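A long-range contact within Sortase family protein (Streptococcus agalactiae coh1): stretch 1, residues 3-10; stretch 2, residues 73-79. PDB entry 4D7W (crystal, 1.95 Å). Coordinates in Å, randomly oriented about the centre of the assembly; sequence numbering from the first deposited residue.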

# COMPACT_ATOMS: atom_id res chain seq x y z
N ARG A 3 -13.23 6.71 11.21
CA ARG A 3 -14.58 6.40 10.76
C ARG A 3 -14.58 5.70 9.40
O ARG A 3 -15.44 4.86 9.11
CB ARG A 3 -15.44 7.67 10.69
CG ARG A 3 -16.89 7.43 10.30
CD ARG A 3 -17.73 8.71 10.32
NE ARG A 3 -17.31 9.69 9.31
CZ ARG A 3 -17.65 9.64 8.02
NH1 ARG A 3 -18.41 8.66 7.57
NH2 ARG A 3 -17.21 10.58 7.19
N ALA A 4 -13.61 6.05 8.55
CA ALA A 4 -13.46 5.39 7.26
C ALA A 4 -13.20 3.91 7.48
O ALA A 4 -13.74 3.03 6.78
CB ALA A 4 -12.33 6.03 6.46
N ILE A 5 -12.38 3.61 8.48
CA ILE A 5 -12.02 2.23 8.73
C ILE A 5 -13.22 1.48 9.30
O ILE A 5 -13.53 0.37 8.87
CB ILE A 5 -10.81 2.11 9.67
CG1 ILE A 5 -9.57 2.70 8.98
CG2 ILE A 5 -10.58 0.65 10.05
CD1 ILE A 5 -8.31 2.64 9.81
N MET A 6 -13.91 2.10 10.25
CA MET A 6 -15.12 1.50 10.83
C MET A 6 -16.16 1.19 9.76
O MET A 6 -16.71 0.09 9.73
CB MET A 6 -15.73 2.41 11.89
CG MET A 6 -14.90 2.52 13.16
SD MET A 6 -15.77 3.35 14.52
CE MET A 6 -15.95 5.02 13.86
N ASP A 7 -16.42 2.16 8.88
CA ASP A 7 -17.37 1.99 7.78
C ASP A 7 -16.96 0.86 6.84
O ASP A 7 -17.80 0.10 6.34
CB ASP A 7 -17.52 3.29 6.98
CG ASP A 7 -18.21 4.39 7.77
OD1 ASP A 7 -18.96 4.07 8.72
OD2 ASP A 7 -18.00 5.57 7.43
N TYR A 8 -15.67 0.78 6.56
CA TYR A 8 -15.14 -0.27 5.70
C TYR A 8 -15.33 -1.64 6.34
O TYR A 8 -15.79 -2.58 5.70
CB TYR A 8 -13.67 -0.03 5.41
CG TYR A 8 -13.02 -1.14 4.62
CD1 TYR A 8 -12.99 -1.12 3.24
CD2 TYR A 8 -12.41 -2.22 5.28
CE1 TYR A 8 -12.39 -2.14 2.52
CE2 TYR A 8 -11.80 -3.24 4.58
CZ TYR A 8 -11.79 -3.21 3.20
OH TYR A 8 -11.19 -4.24 2.52
N GLN A 9 -14.95 -1.74 7.61
CA GLN A 9 -15.10 -2.99 8.36
C GLN A 9 -16.56 -3.44 8.36
O GLN A 9 -16.86 -4.60 8.08
CB GLN A 9 -14.61 -2.83 9.79
CG GLN A 9 -13.11 -2.67 9.93
CD GLN A 9 -12.68 -2.42 11.37
OE1 GLN A 9 -13.48 -2.02 12.21
NE2 GLN A 9 -11.41 -2.66 11.66
N ASP A 10 -17.45 -2.51 8.69
CA ASP A 10 -18.87 -2.82 8.78
C ASP A 10 -19.42 -3.33 7.45
O ASP A 10 -20.25 -4.23 7.41
CB ASP A 10 -19.65 -1.58 9.25
CG ASP A 10 -19.40 -1.27 10.72
OD1 ASP A 10 -18.73 -2.09 11.38
OD2 ASP A 10 -19.89 -0.24 11.21
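Stretch 2 (73-79) IKLPLYH

Stretch 2 runs as an extended strand across the helix of residues 3-10. The two axes approach to 7.9 Å, and their N-to-C directions make an angle of 65°, so the strand runs obliquely over the helix and meets it over a short length. The backbones come nearest at Ile5 and Pro76, whose CA atoms are 5.9 Å apart. The helix is regular here, with backbone hydrogen bonds such as Tyr8 N to Ala4 O (3.0 Å) and Gln9 N to Ile5 O (2.8 Å). No hydrogen bond joins the two stretches; the contact, which buries 236 Å² in all, rests mainly on the packing of side chains against one another and against the strand backbone.

Ile5 is the centre of the contact and the residue most covered by the other stretch, with 83 Å² of its surface hidden. Its CA-to-CB bond points toward the strand, and the m, t rotamer extends the side chain so that CD1 reaches the backbone between Lys74 and Pro76. Ile5 CD1 lies 3.9 Å from Lys74 O, 3.8 Å from Leu75 C and 3.8 Å from Pro76 N. The extended main chain thus offers a run of consecutive atoms for a single methyl group to pack on. Side-chain contacts add to this: Ile5 CD1 is 3.9 Å from Pro76 CD and 4.0 Å from Lys74 CG.

The strand presents Lys74 and Pro76 to the helix, both with CA-to-CB bonds directed toward it, whereas that of Leu75 between them points away. This is the alternation expected of an extended chain, and it explains why Leu75 meets Ile5 through its backbone and not through its side chain. Lys74 has 44 Å² covered, the most of any strand residue. The Lys74 side chain runs along Ile5, with Lys74 CG 4.0 Å from Ile5 CD1 and Lys74 NZ 4.4 Å from Ile5 CG2; Lys74 NZ also comes within 4.4 Å of Gln9 NE2, one helical turn further on, a loose approach that contributes little surface. The Gln9 amide nitrogen is hydrogen-bonded elsewhere in the structure.

Pro76, buried and with 40 Å² covered by the helix, packs against two successive helical residues. Besides the contact of Pro76 CD with Ile5, Pro76 CG lies 4.1 Å from Ala4 CB, an apolar contact made possible by the direction of the alanine CA-to-CB bond toward the strand. Ala4 also meets Tyr78, whose CA-to-CB bond points sideways but whose ring carries the hydroxyl back to the helix: Tyr78 OH is 3.5 Å from Ala4 CB.

The remaining helical side chains take no part. Arg3 and Asp7 are exposed and out of reach of the strand, and they pair with each other along the helix in a salt bridge, Arg3 NH1 to Asp7 OD2 at 3.1 Å, although the arginine is poorly ordered.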

# COMPACT_ATOMS: atom_id res chain seq x y z
N ILE A 73 0.25 3.77 14.17
CA ILE A 73 -0.46 4.18 12.99
C ILE A 73 -1.48 3.12 12.60
O ILE A 73 -1.16 1.92 12.51
CB ILE A 73 0.50 4.43 11.80
CG1 ILE A 73 1.40 5.64 12.07
CG2 ILE A 73 -0.29 4.60 10.51
CD1 ILE A 73 0.65 6.97 12.24
N LYS A 74 -2.70 3.56 12.36
CA LYS A 74 -3.72 2.73 11.75
C LYS A 74 -4.50 3.65 10.83
O LYS A 74 -5.21 4.54 11.31
CB LYS A 74 -4.62 2.07 12.79
CG LYS A 74 -5.55 1.02 12.19
CD LYS A 74 -6.39 0.30 13.25
CE LYS A 74 -7.78 0.93 13.40
NZ LYS A 74 -8.80 -0.01 13.97
N LEU A 75 -4.32 3.48 9.52
CA LEU A 75 -4.91 4.40 8.54
C LEU A 75 -5.52 3.65 7.38
O LEU A 75 -5.03 2.57 7.00
CB LEU A 75 -3.85 5.37 8.00
CG LEU A 75 -3.29 6.45 8.91
CD1 LEU A 75 -2.05 7.05 8.28
CD2 LEU A 75 -4.32 7.52 9.17
N PRO A 76 -6.57 4.23 6.79
CA PRO A 76 -7.20 3.66 5.59
C PRO A 76 -6.32 3.82 4.35
O PRO A 76 -5.65 4.86 4.21
CB PRO A 76 -8.51 4.45 5.46
CG PRO A 76 -8.24 5.76 6.17
CD PRO A 76 -7.29 5.42 7.30
N LEU A 77 -6.31 2.81 3.49
CA LEU A 77 -5.54 2.79 2.24
C LEU A 77 -6.43 3.06 1.05
O LEU A 77 -7.41 2.35 0.86
CB LEU A 77 -4.90 1.41 2.01
CG LEU A 77 -3.72 0.98 2.87
CD1 LEU A 77 -3.29 -0.42 2.43
CD2 LEU A 77 -2.58 1.97 2.71
N TYR A 78 -6.07 4.03 0.21
CA TYR A 78 -6.90 4.33 -0.95
C TYR A 78 -6.20 4.06 -2.29
O TYR A 78 -4.98 4.08 -2.37
CB TYR A 78 -7.38 5.79 -0.89
CG TYR A 78 -8.41 6.04 0.20
CD1 TYR A 78 -8.01 6.32 1.50
CD2 TYR A 78 -9.77 5.97 -0.07
CE1 TYR A 78 -8.95 6.55 2.51
CE2 TYR A 78 -10.71 6.18 0.93
CZ TYR A 78 -10.28 6.47 2.22
OH TYR A 78 -11.18 6.69 3.22
N HIS A 79 -7.00 3.82 -3.33
CA HIS A 79 -6.50 3.81 -4.70
C HIS A 79 -5.80 5.13 -5.04
O HIS A 79 -6.34 6.20 -4.79
CB HIS A 79 -7.64 3.60 -5.72
CG HIS A 79 -8.22 2.21 -5.72
ND1 HIS A 79 -9.14 1.79 -4.79
CD2 HIS A 79 -8.03 1.17 -6.57
CE1 HIS A 79 -9.50 0.54 -5.06
NE2 HIS A 79 -8.83 0.14 -6.13